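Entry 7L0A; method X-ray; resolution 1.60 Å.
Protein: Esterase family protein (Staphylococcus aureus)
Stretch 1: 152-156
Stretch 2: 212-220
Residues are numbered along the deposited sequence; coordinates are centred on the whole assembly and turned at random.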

ATOM      1  N   LEU B 152      -6.136  11.664  22.361  1.00 16.39           N
ATOM      2  CA  LEU B 152      -7.279  10.967  22.938  1.00 15.84           C
ATOM      3  C   LEU B 152      -6.802  10.209  24.167  1.00 14.85           C
ATOM      4  O   LEU B 152      -5.891   9.381  24.067  1.00 15.55           O
ATOM      5  CB  LEU B 152      -7.880   9.983  21.931  1.00 16.00           C
ATOM      6  CG  LEU B 152      -8.366  10.536  20.596  1.00 20.01           C
ATOM      7  CD1 LEU B 152      -8.854   9.336  19.765  1.00 19.52           C
ATOM      8  CD2 LEU B 152      -9.446  11.539  20.776  1.00 20.02           C
ATOM      9  N   SER B 153      -7.444  10.434  25.304  1.00 17.46           N
ATOM     10  CA  SER B 153      -7.146   9.677  26.516  1.00 16.46           C
ATOM     11  C   SER B 153      -5.638   9.559  26.724  1.00 15.98           C
ATOM     12  O   SER B 153      -5.115   8.468  27.009  1.00 16.92           O
ATOM     13  CB  SER B 153      -7.773   8.284  26.444  1.00 17.33           C
ATOM     14  OG  SER B 153      -9.130   8.375  26.023  1.00 20.63           O
ATOM     15  N   ALA B 154      -4.951  10.704  26.595  1.00 15.46           N
ATOM     16  CA  ALA B 154      -3.508  10.697  26.410  1.00 15.47           C
ATOM     17  C   ALA B 154      -2.749  10.595  27.732  1.00 16.98           C
ATOM     18  O   ALA B 154      -3.224  10.986  28.801  1.00 17.08           O
ATOM     19  CB  ALA B 154      -3.053  11.951  25.660  1.00 17.02           C
ATOM     20  N   VAL B 155      -1.563  10.006  27.619  1.00 16.96           N
ATOM     21  CA  VAL B 155      -0.517   9.998  28.645  1.00 16.95           C
ATOM     22  C   VAL B 155       0.273  11.299  28.544  1.00 14.70           C
ATOM     23  O   VAL B 155       0.965  11.543  27.550  1.00 19.19           O
ATOM     24  CB  VAL B 155       0.384   8.774  28.432  1.00 17.69           C
ATOM     25  CG1 VAL B 155       1.651   8.836  29.268  1.00 22.05           C
ATOM     26  CG2 VAL B 155      -0.370   7.470  28.713  1.00 20.31           C
ATOM     27  N   PHE B 156       0.146  12.156  29.560  1.00 17.40           N
ATOM     28  CA  PHE B 156       0.828  13.446  29.590  1.00 17.93           C
ATOM     29  C   PHE B 156       1.931  13.540  30.636  1.00 18.21           C
ATOM     30  O   PHE B 156       2.696  14.536  30.640  1.00 20.47           O
ATOM     31  CB  PHE B 156      -0.167  14.598  29.857  1.00 19.53           C
ATOM     32  CG  PHE B 156      -1.163  14.867  28.731  1.00 16.81           C
ATOM     33  CD1 PHE B 156      -0.736  15.301  27.492  1.00 18.52           C
ATOM     34  CD2 PHE B 156      -2.534  14.722  28.953  1.00 17.54           C
ATOM     35  CE1 PHE B 156      -1.659  15.563  26.463  1.00 17.84           C
ATOM     36  CE2 PHE B 156      -3.444  14.988  27.944  1.00 17.30           C
ATOM     37  CZ  PHE B 156      -3.007  15.396  26.699  1.00 18.60           C
ATOM     38  N   GLN B 212     -14.572   8.476  32.923  1.00 20.89           N
ATOM     39  CA  GLN B 212     -14.248   7.308  33.735  1.00 24.34           C
ATOM     40  C   GLN B 212     -12.821   6.807  33.512  1.00 27.58           C
ATOM     41  O   GLN B 212     -12.410   5.840  34.160  1.00 24.81           O
ATOM     42  CB  GLN B 212     -15.271   6.191  33.458  1.00 27.81           C
ATOM     43  CG  GLN B 212     -16.656   6.471  34.063  1.00 29.50           C
ATOM     44  CD  GLN B 212     -17.457   7.520  33.305  1.00 26.29           C
ATOM     45  OE1 GLN B 212     -17.676   7.405  32.097  1.00 32.39           O
ATOM     46  NE2 GLN B 212     -17.924   8.544  34.025  1.00 34.36           N
ATOM     47  N   ASP B 213     -12.069   7.417  32.607  1.00 23.08           N
ATOM     48  CA  ASP B 213     -10.719   6.972  32.285  1.00 20.06           C
ATOM     49  C   ASP B 213      -9.785   7.198  33.467  1.00 20.98           C
ATOM     50  O   ASP B 213      -9.866   8.218  34.138  1.00 22.80           O
ATOM     51  CB  ASP B 213     -10.244   7.754  31.066  1.00 17.17           C
ATOM     52  CG  ASP B 213      -9.136   7.091  30.330  1.00 19.32           C
ATOM     53  OD1 ASP B 213      -8.063   6.875  30.924  1.00 23.20           O
ATOM     54  OD2 ASP B 213      -9.313   6.810  29.130  1.00 20.26           O
ATOM     55  N   PHE B 214      -8.891   6.235  33.722  1.00 21.89           N
ATOM     56  CA  PHE B 214      -7.923   6.421  34.801  1.00 19.00           C
ATOM     57  C   PHE B 214      -7.002   7.605  34.552  1.00 19.69           C
ATOM     58  O   PHE B 214      -6.375   8.097  35.510  1.00 23.19           O
ATOM     59  CB  PHE B 214      -7.129   5.127  35.038  1.00 21.05           C
ATOM     60  CG  PHE B 214      -6.081   4.814  34.000  1.00 21.68           C
ATOM     61  CD1 PHE B 214      -6.419   4.173  32.829  1.00 25.95           C
ATOM     62  CD2 PHE B 214      -4.749   5.107  34.227  1.00 22.91           C
ATOM     63  CE1 PHE B 214      -5.456   3.848  31.897  1.00 32.18           C
ATOM     64  CE2 PHE B 214      -3.780   4.790  33.296  1.00 28.21           C
ATOM     65  CZ  PHE B 214      -4.127   4.166  32.137  1.00 25.88           C
ATOM     66  N   LEU B 215      -6.921   8.099  33.316  1.00 19.43           N
ATOM     67  CA  LEU B 215      -6.086   9.245  32.972  1.00 18.88           C
ATOM     68  C   LEU B 215      -6.853  10.564  32.946  1.00 23.64           C
ATOM     69  O   LEU B 215      -6.263  11.601  32.629  1.00 22.65           O
ATOM     70  CB  LEU B 215      -5.420   9.020  31.612  1.00 19.50           C
ATOM     71  CG  LEU B 215      -4.470   7.825  31.493  1.00 19.12           C
ATOM     72  CD1 LEU B 215      -3.990   7.619  30.096  1.00 19.15           C
ATOM     73  CD2 LEU B 215      -3.287   8.026  32.466  1.00 22.96           C
ATOM     74  N   TYR B 216      -8.132  10.564  33.311  1.00 19.07           N
ATOM     75  CA  TYR B 216      -8.956  11.753  33.135  1.00 19.09           C
ATOM     76  C   TYR B 216      -8.430  12.933  33.944  1.00 27.06           C
ATOM     77  O   TYR B 216      -8.344  14.057  33.433  1.00 21.13           O
ATOM     78  CB  TYR B 216     -10.403  11.448  33.530  1.00 22.49           C
ATOM     79  CG  TYR B 216     -11.346  12.612  33.409  1.00 22.11           C
ATOM     80  CD1 TYR B 216     -11.635  13.177  32.170  1.00 24.51           C
ATOM     81  CD2 TYR B 216     -11.999  13.114  34.518  1.00 23.89           C
ATOM     82  CE1 TYR B 216     -12.525  14.237  32.056  1.00 22.50           C
ATOM     83  CE2 TYR B 216     -12.897  14.167  34.404  1.00 25.01           C
ATOM     84  CZ  TYR B 216     -13.139  14.738  33.186  1.00 23.60           C
ATOM     85  OH  TYR B 216     -14.035  15.796  33.100  1.00 25.83           O
ATOM     86  N   GLN B 217      -8.115  12.719  35.226  1.00 25.29           N
ATOM     87  CA  GLN B 217      -7.653  13.845  36.036  1.00 25.16           C
ATOM     88  C   GLN B 217      -6.328  14.395  35.521  1.00 24.30           C
ATOM     89  O   GLN B 217      -6.136  15.615  35.490  1.00 23.50           O
ATOM     90  CB  GLN B 217      -7.549  13.434  37.504  1.00 27.32           C
ATOM     91  CG  GLN B 217      -7.161  14.596  38.417  1.00 54.42           C
ATOM     92  CD  GLN B 217      -8.140  15.767  38.340  1.00 52.65           C
ATOM     93  OE1 GLN B 217      -9.356  15.584  38.462  1.00 42.82           O
ATOM     94  NE2 GLN B 217      -7.608  16.975  38.132  1.00 41.32           N
ATOM     95  N   ASP B 218      -5.424  13.523  35.053  1.00 24.58           N
ATOM     96  CA  ASP B 218      -4.173  14.028  34.480  1.00 22.16           C
ATOM     97  C   ASP B 218      -4.435  14.782  33.182  1.00 22.77           C
ATOM     98  O   ASP B 218      -3.717  15.728  32.854  1.00 21.67           O
ATOM     99  CB  ASP B 218      -3.187  12.872  34.292  1.00 23.84           C
ATOM    100  CG  ASP B 218      -2.674  12.318  35.625  1.00 32.98           C
ATOM    101  OD1 ASP B 218      -2.479  13.113  36.566  1.00 35.28           O
ATOM    102  OD2 ASP B 218      -2.463  11.100  35.751  1.00 30.52           O
ATOM    103  N   ASN B 219      -5.476  14.403  32.443  1.00 19.08           N
ATOM    104  CA  ASN B 219      -5.897  15.190  31.288  1.00 17.76           C
ATOM    105  C   ASN B 219      -6.376  16.578  31.710  1.00 21.20           C
ATOM    106  O   ASN B 219      -6.044  17.582  31.076  1.00 19.93           O
ATOM    107  CB  ASN B 219      -6.991  14.429  30.534  1.00 16.96           C
ATOM    108  CG  ASN B 219      -6.445  13.532  29.451  1.00 20.76           C
ATOM    109  OD1 ASN B 219      -6.775  13.687  28.290  1.00 23.50           O
ATOM    110  ND2 ASN B 219      -5.583  12.609  29.828  1.00 21.09           N
ATOM    111  N   LEU B 220      -7.183  16.657  32.784  1.00 19.73           N
ATOM    112  CA  LEU B 220      -7.627  17.961  33.257  1.00 18.84           C
ATOM    113  C   LEU B 220      -6.444  18.807  33.703  1.00 20.05           C
ATOM    114  O   LEU B 220      -6.422  20.025  33.495  1.00 21.73           O
ATOM    115  CB  LEU B 220      -8.617  17.806  34.409  1.00 23.23           C
ATOM    116  CG  LEU B 220      -9.946  17.142  34.035  1.00 27.13           C
ATOM    117  CD1 LEU B 220     -10.814  17.093  35.315  1.00 30.16           C
ATOM    118  CD2 LEU B 220     -10.682  17.843  32.920  1.00 25.55           C
TER
HETATM  119  O   HOH W   1     -11.148   7.829  27.801  1.00 21.45           O
HETATM  120  O   HOH W   2      -6.021  13.292  25.730  1.00 17.30           O

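The Asn219 side-chain amide makes a direct hydrogen bond to the other stretch. Asn219 ND2 donates to Ala154 O at 3.0 Å. Asn219 ND2 also donates to Leu215 O, 3.1 Å away, within its own stretch. Leu215 O also accepts from Asn219 N at 2.9 Å, as the helix begins. The amide thus ties the loop to the start of the helix.

The other end of the amide works through water. Water 2 donates to Asn219 OD1 at 2.7 Å and accepts from Ala154 N at 2.9 Å. Asn219 OD1 also lies at the edge of the Phe156 ring, 3.6 Å from Phe156 CE2. The ring edge carries slightly positive C-H groups, which suit a carbonyl oxygen.

Stretch 1 has no regular helix or strand across residues 153 to 156, and Ser153 CA lies 6.6 Å from Leu215 CA. Ser153 has positive phi and psi, 45° and 48°. In stretch 2, a type I turn from Asp213 to Tyr216 leads into the helix. Asp213 OD1 caps the turn by accepting from Leu215 N at 2.9 Å. Asp213 OD2 accepts from water 1 at 2.5 Å, and this water also bonds Ser153 OG at 2.7 Å.

Leu215 supplies the apolar contact. Leu215 CD1 lies 3.9 Å from Val155 CG2. Leu215 CD1 also makes a van der Waals contact with Ser153 O at 3.4 Å.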